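Local coordinates for protein DNA polymerase III beta subunit (Streptococcus pyogenes, PDB 2AVT) that probably forms a ring-shaped dimer around DNA that slides along the duplex and tethers the replicative polymerase for processive synthesis, at residues 271-274 with 275-278; 350-353 with 354-357. All coordinates share one frame; numbering follows the deposited sequence.

Both contacts lie in the C-terminal domain of the chain, in series, with no crossing or nesting. Following the chain from the N terminus, contact 1 comes first: residues 271-274 and 275-278 are consecutive turns of helix 268-282, which follows strand 262-267, so the contact closes no loop. Contact 2 closes the short connection between strands 345-350 and 357-361, where the chain reverses at 352-355. The two centres are about 20 Å apart and the nearest atoms about 8 Å, so they do not touch. They are linked through the beta sheet: strand 262-267, which leads into the helix, pairs with strand 345-350, which leads into the turn.

Contact 1. Residues 271-274 with 275-278; sequences LRHA and MERA
The side chains of R272, H273 and E276 form an i to i+3 and i+4 polar cluster on one flank of helix 268-282, in the C-terminal domain. E276 uses both carboxylate oxygens. OE2 makes a salt bridge with R272 NH1 (2.9 Å), but the N-H is poorly aimed and the bond weak; OE2 lies in the guanidinium plane at its edge, while the carboxylate is turned 75° from that plane. OE1 takes a straighter bond from H273 ND1 (3.2 Å, 161°): the imidazole N-H reaches it from above the carboxylate plane, while OE1 lies close to the plane of the ring. Two neighbours thus limit the rotation of the carboxylate, and the bond implies that ND1 of the imidazole carries a hydrogen. Beneath runs the regular α-helical pattern of i to i+4 backbone bonds, such as M275 N to L271 O at 3.0 Å. Another flank is apolar: M275, bent at chi2 (-57°), brings CE to 3.9 Å from A274 CB and 4.1 Å from L271 CD1, and L334 and I335 of helix 331-339 pack against it. R277, extended from CG to NE, runs alongside H273 and A274 and packs on P90 of the second subunit.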
ATOM      1  N   LEU A 271      17.089 -18.088  11.835  1.00 45.67           N
ATOM      2  CA  LEU A 271      17.605 -18.618  10.574  1.00 44.67           C
ATOM      3  C   LEU A 271      16.981 -17.884   9.390  1.00 44.23           C
ATOM      4  O   LEU A 271      17.635 -17.659   8.361  1.00 41.89           O
ATOM      5  CB  LEU A 271      17.313 -20.116  10.454  1.00 43.42           C
ATOM      6  CG  LEU A 271      17.827 -20.738   9.150  1.00 44.43           C
ATOM      7  CD1 LEU A 271      19.322 -20.455   9.016  1.00 43.61           C
ATOM      8  CD2 LEU A 271      17.559 -22.240   9.133  1.00 45.03           C
ATOM      9  N   ARG A 272      15.710 -17.519   9.535  1.00 43.96           N
ATOM     10  CA  ARG A 272      15.011 -16.799   8.478  1.00 44.22           C
ATOM     11  C   ARG A 272      15.654 -15.427   8.315  1.00 43.51           C
ATOM     12  O   ARG A 272      15.898 -14.983   7.194  1.00 43.44           O
ATOM     13  CB  ARG A 272      13.522 -16.649   8.820  1.00 45.42           C
ATOM     14  CG  ARG A 272      12.697 -15.944   7.737  1.00 45.69           C
ATOM     15  CD  ARG A 272      11.196 -16.115   7.963  1.00 46.46           C
ATOM     16  NE  ARG A 272      10.765 -15.590   9.257  1.00 49.30           N
ATOM     17  CZ  ARG A 272      10.750 -14.300   9.574  1.00 51.54           C
ATOM     18  NH1 ARG A 272      11.137 -13.386   8.690  1.00 52.41           N
ATOM     19  NH2 ARG A 272      10.346 -13.920  10.781  1.00 53.46           N
ATOM     20  N   HIS A 273      15.942 -14.768   9.436  1.00 43.13           N
ATOM     21  CA  HIS A 273      16.563 -13.450   9.407  1.00 44.09           C
ATOM     22  C   HIS A 273      17.935 -13.508   8.743  1.00 44.75           C
ATOM     23  O   HIS A 273      18.306 -12.612   7.979  1.00 43.97           O
ATOM     24  CB  HIS A 273      16.711 -12.879  10.825  1.00 45.18           C
ATOM     25  CG  HIS A 273      15.413 -12.493  11.466  1.00 45.53           C
ATOM     26  ND1 HIS A 273      14.283 -12.192  10.737  1.00 46.13           N
ATOM     27  CD2 HIS A 273      15.079 -12.323  12.767  1.00 46.20           C
ATOM     28  CE1 HIS A 273      13.305 -11.856  11.562  1.00 46.15           C
ATOM     29  NE2 HIS A 273      13.761 -11.927  12.800  1.00 46.13           N
ATOM     30  N   ALA A 274      18.688 -14.564   9.036  1.00 44.76           N
ATOM     31  CA  ALA A 274      20.017 -14.737   8.462  1.00 45.02           C
ATOM     32  C   ALA A 274      19.910 -14.882   6.952  1.00 44.56           C
ATOM     33  O   ALA A 274      20.641 -14.235   6.203  1.00 45.82           O
ATOM     34  CB  ALA A 274      20.687 -15.968   9.056  1.00 44.97           C
ATOM     35  N   MET A 275      18.989 -15.731   6.513  1.00 43.24           N
ATOM     36  CA  MET A 275      18.781 -15.974   5.096  1.00 43.06           C
ATOM     37  C   MET A 275      18.254 -14.743   4.361  1.00 44.05           C
ATOM     38  O   MET A 275      18.497 -14.581   3.164  1.00 43.36           O
ATOM     39  CB  MET A 275      17.813 -17.139   4.900  1.00 43.58           C
ATOM     40  CG  MET A 275      18.335 -18.460   5.426  1.00 44.61           C
ATOM     41  SD  MET A 275      19.911 -18.904   4.678  1.00 46.06           S
ATOM     42  CE  MET A 275      21.046 -18.365   5.951  1.00 40.78           C
ATOM     43  N   GLU A 276      17.523 -13.884   5.065  1.00 43.61           N
ATOM     44  CA  GLU A 276      16.999 -12.678   4.431  1.00 44.73           C
ATOM     45  C   GLU A 276      18.168 -11.759   4.060  1.00 45.12           C
ATOM     46  O   GLU A 276      18.145 -11.111   3.015  1.00 47.17           O
ATOM     47  CB  GLU A 276      15.998 -11.975   5.361  1.00 43.16           C
ATOM     48  CG  GLU A 276      14.719 -12.793   5.574  1.00 43.04           C
ATOM     49  CD  GLU A 276      13.754 -12.182   6.579  1.00 41.96           C
ATOM     50  OE1 GLU A 276      14.218 -11.573   7.561  1.00 41.74           O
ATOM     51  OE2 GLU A 276      12.528 -12.336   6.397  1.00 41.65           O
ATOM     52  N   ARG A 277      19.198 -11.722   4.904  1.00 44.90           N
ATOM     53  CA  ARG A 277      20.373 -10.905   4.629  1.00 45.38           C
ATOM     54  C   ARG A 277      21.133 -11.514   3.460  1.00 47.15           C
ATOM     55  O   ARG A 277      21.680 -10.801   2.617  1.00 47.17           O
ATOM     56  CB  ARG A 277      21.308 -10.861   5.829  1.00 43.39           C
ATOM     57  CG  ARG A 277      20.730 -10.249   7.068  1.00 42.03           C
ATOM     58  CD  ARG A 277      21.797 -10.184   8.139  1.00 44.69           C
ATOM     59  NE  ARG A 277      21.207  -9.965   9.450  1.00 49.81           N
ATOM     60  CZ  ARG A 277      20.570 -10.900  10.145  1.00 49.31           C
ATOM     61  NH1 ARG A 277      20.453 -12.125   9.660  1.00 51.94           N
ATOM     62  NH2 ARG A 277      20.022 -10.597  11.311  1.00 51.93           N
ATOM     63  N   ALA A 278      21.176 -12.840   3.427  1.00 47.31           N
ATOM     64  CA  ALA A 278      21.868 -13.549   2.365  1.00 48.70           C
ATOM     65  C   ALA A 278      21.217 -13.217   1.033  1.00 49.37           C
ATOM     66  O   ALA A 278      21.895 -13.097   0.013  1.00 49.93           O
ATOM     67  CB  ALA A 278      21.813 -15.052   2.616  1.00 48.20           C
TER

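Contact 2. Residues 350-353 with 354-357; sequences FLSP and VRPF
F350 and F357 meet where strands 345-350 and 357-361 enter the turn that joins them. Their side chains lie side by side and point the same way, with F350 CD2 only 3.4 Å from F357 CB. The ring planes are 25° apart, but the centroids are 5.2 Å apart, so the rings are slid past each other and barely overlap. With chi1 at 59°, F357 holds its CG between its own backbone N and carbonyl carbon, which sets its ring so that F350 CE2 lies over one of its faces. The two residues form a non-hydrogen-bonded pair of the antiparallel hairpin: the backbone of F350 bonds to E261 and to T262, where strand 262-267 begins, and that of F357 to I372 of strand 367-372. L292, I294 and I327 cover F350, and F329 meets the F357 ring.

Further out, the chain reverses through a type I beta turn from S352 to R355. R355 N donates to S352 O (2.9 Å, 166°), approaching from well above the carbonyl plane. The S352 side chain adds an ST turn, its OG accepting from V354 N at 3.2 Å. The same OG lies 3.0 Å from R355 CG, and L351 CB packs 3.7 Å from R355 CB, so the aliphatic root of the arginine runs along the turn while its guanidinium leads away.

S352 therefore supplies both acceptors, its carbonyl and its hydroxyl, for the consecutive amides of V354 and R355. Through these two bonds a single serine satisfies successive N-H groups and holds the tight reversal in a connection whose tip, from P353 to R355, is exposed.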
ATOM      1  N   PHE A 350      19.987 -33.133   5.630  1.00 45.07           N
ATOM      2  CA  PHE A 350      20.736 -33.080   4.373  1.00 45.16           C
ATOM      3  C   PHE A 350      21.344 -34.421   3.968  1.00 45.36           C
ATOM      4  O   PHE A 350      21.691 -35.248   4.814  1.00 43.43           O
ATOM      5  CB  PHE A 350      21.918 -32.105   4.453  1.00 43.84           C
ATOM      6  CG  PHE A 350      21.566 -30.713   4.894  1.00 44.64           C
ATOM      7  CD1 PHE A 350      21.502 -30.388   6.241  1.00 43.26           C
ATOM      8  CD2 PHE A 350      21.386 -29.704   3.955  1.00 44.15           C
ATOM      9  CE1 PHE A 350      21.273 -29.082   6.645  1.00 43.35           C
ATOM     10  CE2 PHE A 350      21.156 -28.398   4.355  1.00 43.47           C
ATOM     11  CZ  PHE A 350      21.102 -28.087   5.701  1.00 41.46           C
ATOM     12  N   LEU A 351      21.483 -34.608   2.660  1.00 46.60           N
ATOM     13  CA  LEU A 351      22.127 -35.786   2.100  1.00 48.21           C
ATOM     14  C   LEU A 351      23.433 -35.262   1.509  1.00 48.54           C
ATOM     15  O   LEU A 351      24.325 -34.844   2.252  1.00 48.57           O
ATOM     16  CB  LEU A 351      21.280 -36.430   1.002  1.00 48.75           C
ATOM     17  CG  LEU A 351      20.313 -37.507   1.497  1.00 51.21           C
ATOM     18  CD1 LEU A 351      19.685 -38.232   0.315  1.00 50.65           C
ATOM     19  CD2 LEU A 351      21.082 -38.495   2.366  1.00 52.17           C
ATOM     20  N   SER A 352      23.534 -35.257   0.181  1.00 48.96           N
ATOM     21  CA  SER A 352      24.743 -34.778  -0.495  1.00 48.60           C
ATOM     22  C   SER A 352      24.569 -33.341  -0.982  1.00 48.78           C
ATOM     23  O   SER A 352      23.455 -32.817  -1.032  1.00 47.95           O
ATOM     24  CB  SER A 352      25.074 -35.670  -1.696  1.00 49.29           C
ATOM     25  OG  SER A 352      24.397 -35.228  -2.863  1.00 49.60           O
ATOM     26  N   PRO A 353      25.677 -32.684  -1.357  1.00 48.66           N
ATOM     27  CA  PRO A 353      25.631 -31.303  -1.844  1.00 48.04           C
ATOM     28  C   PRO A 353      24.665 -31.106  -3.009  1.00 47.51           C
ATOM     29  O   PRO A 353      24.158 -30.008  -3.214  1.00 49.55           O
ATOM     30  CB  PRO A 353      27.080 -31.035  -2.247  1.00 48.94           C
ATOM     31  CG  PRO A 353      27.852 -31.866  -1.267  1.00 49.02           C
ATOM     32  CD  PRO A 353      27.068 -33.159  -1.259  1.00 48.36           C
ATOM     33  N   VAL A 354      24.406 -32.170  -3.764  1.00 46.29           N
ATOM     34  CA  VAL A 354      23.512 -32.087  -4.913  1.00 45.15           C
ATOM     35  C   VAL A 354      22.169 -32.795  -4.706  1.00 45.37           C
ATOM     36  O   VAL A 354      21.445 -33.067  -5.663  1.00 46.42           O
ATOM     37  CB  VAL A 354      24.202 -32.662  -6.180  1.00 45.05           C
ATOM     38  CG1 VAL A 354      23.323 -32.454  -7.401  1.00 44.88           C
ATOM     39  CG2 VAL A 354      25.545 -31.987  -6.391  1.00 43.46           C
ATOM     40  N   ARG A 355      21.826 -33.097  -3.461  1.00 44.65           N
ATOM     41  CA  ARG A 355      20.552 -33.755  -3.199  1.00 43.89           C
ATOM     42  C   ARG A 355      19.610 -32.839  -2.430  1.00 41.47           C
ATOM     43  O   ARG A 355      20.038 -31.999  -1.637  1.00 36.88           O
ATOM     44  CB  ARG A 355      20.753 -35.057  -2.412  1.00 47.57           C
ATOM     45  CG  ARG A 355      21.508 -36.143  -3.171  1.00 49.02           C
ATOM     46  CD  ARG A 355      20.979 -36.292  -4.592  1.00 52.34           C
ATOM     47  NE  ARG A 355      21.636 -37.384  -5.307  1.00 55.71           N
ATOM     48  CZ  ARG A 355      21.356 -38.672  -5.128  1.00 57.49           C
ATOM     49  NH1 ARG A 355      20.422 -39.035  -4.257  1.00 58.47           N
ATOM     50  NH2 ARG A 355      22.014 -39.599  -5.811  1.00 57.58           N
ATOM     51  N   PRO A 356      18.306 -32.975  -2.676  1.00 41.60           N
ATOM     52  CA  PRO A 356      17.324 -32.143  -1.982  1.00 42.64           C
ATOM     53  C   PRO A 356      17.390 -32.354  -0.474  1.00 43.29           C
ATOM     54  O   PRO A 356      17.480 -33.491  -0.008  1.00 45.61           O
ATOM     55  CB  PRO A 356      16.003 -32.618  -2.571  1.00 41.14           C
ATOM     56  CG  PRO A 356      16.388 -32.984  -3.971  1.00 42.62           C
ATOM     57  CD  PRO A 356      17.678 -33.735  -3.769  1.00 40.83           C
ATOM     58  N   PHE A 357      17.369 -31.261   0.283  1.00 43.75           N
ATOM     59  CA  PHE A 357      17.391 -31.341   1.737  1.00 44.63           C
ATOM     60  C   PHE A 357      15.993 -31.028   2.262  1.00 45.99           C
ATOM     61  O   PHE A 357      15.315 -30.138   1.749  1.00 46.51           O
ATOM     62  CB  PHE A 357      18.436 -30.380   2.325  1.00 44.96           C
ATOM     63  CG  PHE A 357      18.225 -28.931   1.973  1.00 46.17           C
ATOM     64  CD1 PHE A 357      18.694 -28.420   0.774  1.00 46.10           C
ATOM     65  CD2 PHE A 357      17.601 -28.070   2.863  1.00 45.57           C
ATOM     66  CE1 PHE A 357      18.552 -27.076   0.472  1.00 46.55           C
ATOM     67  CE2 PHE A 357      17.457 -26.726   2.567  1.00 45.52           C
ATOM     68  CZ  PHE A 357      17.932 -26.228   1.373  1.00 46.06           C
TER